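Local atomic coordinates of FAD-dependent oxidoreductase (Actinomadura kijaniata, PDB entry 4KCF), a protein that probably uses a flavin cofactor to N-oxygenate the amino group of a dTDP-linked sugar on the route to kijanose, within an acyl-CoA dehydrogenase-like fold. Residues 401-406 and 424-429. Numbering follows the deposited sequence.
Sequences MQPYAY and NNYMST. With FMN (flavin mononucleotide), chain C.
Tyr426 packs its ring against Gln402 and Pro403. One face of the ring is turned to Pro403 N, which lies 4.3 Å above its plane and offset toward the rim, while Met427 CG sits over the centre of the opposite face. Gln402 CB comes in obliquely to 3.7 Å from Tyr426 CE2, and Pro403 CB reaches 4.0 Å from Tyr426 CD1. Tyr426 CG stands between its backbone N and carbonyl carbon; with CB already directed at the loop, this torsion (chi1 77°) turns the ring so that one face meets Pro403 N. Both peptide bonds flanking Pro403 are cis, and in the resulting fold Pro403 CB also lies over the centre of one face of the Tyr404 ring. That ring presents its edge to the other segment: Tyr404 CE1 lies 3.9 Å from Tyr426 CB, and the hydroxyl, Tyr404 OH, is 2.9 Å from Asn424 O, near the ring plane.

At the phenol end of Tyr426 the fit is looser and water takes over. One molecule donates to Gln402 O and lies an unusually short 2.5 Å from Tyr426 OH. A leucine in place of Tyr426 would probably leave this water without its hydroxyl partner and open a gap beside Pro403. Gln402 also faces the cofactor, its N donating to FMN O2' (3.0 Å, 151° at the hydrogen), and its amide NE2 bonds to Asp408. Through Gln402 the contact borders the FMN ribityl chain, and Met427 on the same short helix touches the bound dTDP-sugar.

The loop 401-406 leads into helix 406-417. Helix 344-377 meets Pro403 and Tyr404, helix 267-273 packs on Tyr404 and Tyr426, and Ile160, just beyond strand 156-159, touches Tyr426.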
loop_
_atom_site.group_PDB
_atom_site.type_symbol
_atom_site.label_atom_id
_atom_site.label_comp_id
_atom_site.label_asym_id
_atom_site.label_seq_id
_atom_site.Cartn_x
_atom_site.Cartn_y
_atom_site.Cartn_z
ATOM N N MET A 401 1.578 8.335 -4.732
ATOM C CA MET A 401 2.251 7.185 -4.109
ATOM C C MET A 401 3.205 6.582 -5.139
ATOM O O MET A 401 2.832 6.304 -6.287
ATOM C CB MET A 401 1.200 6.177 -3.667
ATOM C CG MET A 401 0.518 6.512 -2.358
ATOM S SD MET A 401 -0.743 5.292 -1.982
ATOM C CE MET A 401 -1.258 6.357 -0.616
ATOM N N GLN A 402 4.465 6.425 -4.773
ATOM C CA GLN A 402 5.482 5.818 -5.645
ATOM C C GLN A 402 5.555 4.330 -5.358
ATOM O O GLN A 402 5.365 3.941 -4.205
ATOM C CB GLN A 402 6.872 6.368 -5.274
ATOM C CG GLN A 402 6.949 7.869 -5.549
ATOM C CD GLN A 402 7.187 8.171 -7.032
ATOM O OE1 GLN A 402 7.356 7.265 -7.852
ATOM N NE2 GLN A 402 7.214 9.457 -7.378
ATOM N N PRO A 403 5.837 3.493 -6.371
ATOM C CA PRO A 403 6.066 3.803 -7.783
ATOM C C PRO A 403 4.747 3.800 -8.567
ATOM O O PRO A 403 3.892 2.956 -8.304
ATOM C CB PRO A 403 6.907 2.593 -8.255
ATOM C CG PRO A 403 6.341 1.393 -7.413
ATOM C CD PRO A 403 5.936 2.048 -6.071
ATOM N N TYR A 404 4.507 4.735 -9.484
ATOM C CA TYR A 404 5.211 6.008 -9.667
ATOM C C TYR A 404 4.113 7.062 -9.714
ATOM O O TYR A 404 3.009 6.809 -10.227
ATOM C CB TYR A 404 5.903 6.058 -11.049
ATOM C CG TYR A 404 6.940 4.988 -11.269
ATOM C CD1 TYR A 404 8.181 5.038 -10.627
ATOM C CD2 TYR A 404 6.681 3.930 -12.139
ATOM C CE1 TYR A 404 9.117 4.035 -10.840
ATOM C CE2 TYR A 404 7.604 2.954 -12.383
ATOM C CZ TYR A 404 8.800 2.988 -11.698
ATOM O OH TYR A 404 9.663 1.942 -11.920
ATOM N N ALA A 405 4.412 8.281 -9.275
ATOM C CA ALA A 405 3.444 9.363 -9.494
ATOM C C ALA A 405 3.415 9.632 -11.016
ATOM O O ALA A 405 4.273 9.139 -11.769
ATOM C CB ALA A 405 3.831 10.646 -8.635
ATOM N N TYR A 406 2.448 10.423 -11.469
ATOM C CA TYR A 406 2.124 10.565 -12.874
ATOM C C TYR A 406 3.350 10.923 -13.720
ATOM O O TYR A 406 3.701 10.246 -14.685
ATOM C CB TYR A 406 1.022 11.627 -13.025
ATOM C CG TYR A 406 0.736 11.890 -14.499
ATOM C CD1 TYR A 406 -0.021 10.994 -15.239
ATOM C CD2 TYR A 406 1.224 13.022 -15.141
ATOM C CE1 TYR A 406 -0.267 11.238 -16.603
ATOM C CE2 TYR A 406 0.983 13.272 -16.500
ATOM C CZ TYR A 406 0.223 12.370 -17.222
ATOM O OH TYR A 406 -0.048 12.575 -18.556
ATOM N N ASN A 424 15.273 2.176 -13.837
ATOM C CA ASN A 424 13.860 2.092 -13.477
ATOM C C ASN A 424 13.645 1.881 -11.973
ATOM O O ASN A 424 12.499 1.733 -11.549
ATOM C CB ASN A 424 13.151 0.979 -14.269
ATOM C CG ASN A 424 13.180 1.175 -15.782
ATOM O OD1 ASN A 424 12.725 2.183 -16.317
ATOM N ND2 ASN A 424 13.680 0.168 -16.489
ATOM N N ASN A 425 14.699 1.832 -11.158
ATOM C CA ASN A 425 14.503 1.695 -9.709
ATOM C C ASN A 425 14.371 3.109 -9.108
ATOM O O ASN A 425 15.369 3.836 -9.070
ATOM C CB ASN A 425 15.608 0.845 -9.051
ATOM C CG ASN A 425 15.313 0.479 -7.588
ATOM O OD1 ASN A 425 14.427 1.035 -6.923
ATOM N ND2 ASN A 425 16.088 -0.468 -7.066
ATOM N N TYR A 426 13.173 3.502 -8.667
ATOM C CA TYR A 426 12.935 4.831 -8.094
ATOM C C TYR A 426 13.740 5.170 -6.818
ATOM O O TYR A 426 14.116 6.324 -6.580
ATOM C CB TYR A 426 11.441 5.062 -7.848
ATOM C CG TYR A 426 10.827 4.380 -6.628
ATOM C CD1 TYR A 426 10.527 3.022 -6.647
ATOM C CD2 TYR A 426 10.526 5.100 -5.462
ATOM C CE1 TYR A 426 9.954 2.414 -5.530
ATOM C CE2 TYR A 426 9.948 4.504 -4.334
ATOM C CZ TYR A 426 9.676 3.153 -4.383
ATOM O OH TYR A 426 9.091 2.519 -3.317
ATOM N N MET A 427 13.989 4.178 -5.969
ATOM C CA MET A 427 14.842 4.355 -4.796
ATOM C C MET A 427 16.296 4.551 -5.214
ATOM O O MET A 427 17.026 5.331 -4.604
ATOM C CB MET A 427 14.730 3.151 -3.867
ATOM C CG MET A 427 13.295 2.802 -3.540
ATOM S SD MET A 427 13.235 1.593 -2.212
ATOM C CE MET A 427 12.027 0.434 -2.824
ATOM N N SER A 428 16.702 3.842 -6.259
ATOM C CA SER A 428 18.061 3.952 -6.769
ATOM C C SER A 428 18.290 5.394 -7.239
ATOM O O SER A 428 19.251 6.071 -6.837
ATOM C CB SER A 428 18.300 2.895 -7.853
ATOM O OG SER A 428 19.518 3.124 -8.536
ATOM N N THR A 429 17.357 5.849 -8.074
ATOM C CA THR A 429 17.278 7.236 -8.533
ATOM C C THR A 429 17.331 8.275 -7.401
ATOM O O THR A 429 18.116 9.233 -7.463
ATOM C CB THR A 429 16.024 7.369 -9.430
ATOM O OG1 THR A 429 16.315 6.718 -10.672
ATOM C CG2 THR A 429 15.577 8.813 -9.667
HETATM N N1 FMN C . 5.472 5.740 1.590
HETATM C C2 FMN C . 6.042 4.743 2.315
HETATM O O2 FMN C . 7.206 4.401 1.963
HETATM N N3 FMN C . 5.362 4.147 3.334
HETATM C C4 FMN C . 4.142 4.641 3.644
HETATM O O4 FMN C . 3.443 4.074 4.666
HETATM C C4A FMN C . 3.527 5.657 2.872
HETATM N N5 FMN C . 2.275 6.147 3.135
HETATM C C5A FMN C . 1.786 7.182 2.396
HETATM C C6 FMN C . 0.509 7.668 2.683
HETATM C C7 FMN C . -0.033 8.721 1.925
HETATM C C7M FMN C . -1.402 9.257 2.249
HETATM C C8 FMN C . 0.751 9.326 0.827
HETATM C C8M FMN C . 0.241 10.458 -0.040
HETATM C C9 FMN C . 2.009 8.790 0.581
HETATM C C9A FMN C . 2.538 7.728 1.341
HETATM N N10 FMN C . 3.791 7.261 1.083
HETATM C C10 FMN C . 4.240 6.219 1.822
HETATM C "C1'" FMN C . 4.718 7.798 0.068
HETATM C "C2'" FMN C . 4.516 8.007 -1.433
HETATM O "O2'" FMN C . 4.596 6.622 -1.763
HETATM C "C3'" FMN C . 5.413 8.960 -2.281
HETATM O "O3'" FMN C . 6.838 8.770 -2.112
HETATM C "C4'" FMN C . 5.269 10.508 -2.303
HETATM O "O4'" FMN C . 4.103 11.225 -1.819
HETATM O O HOH W 1 7.354 3.879 -2.184
#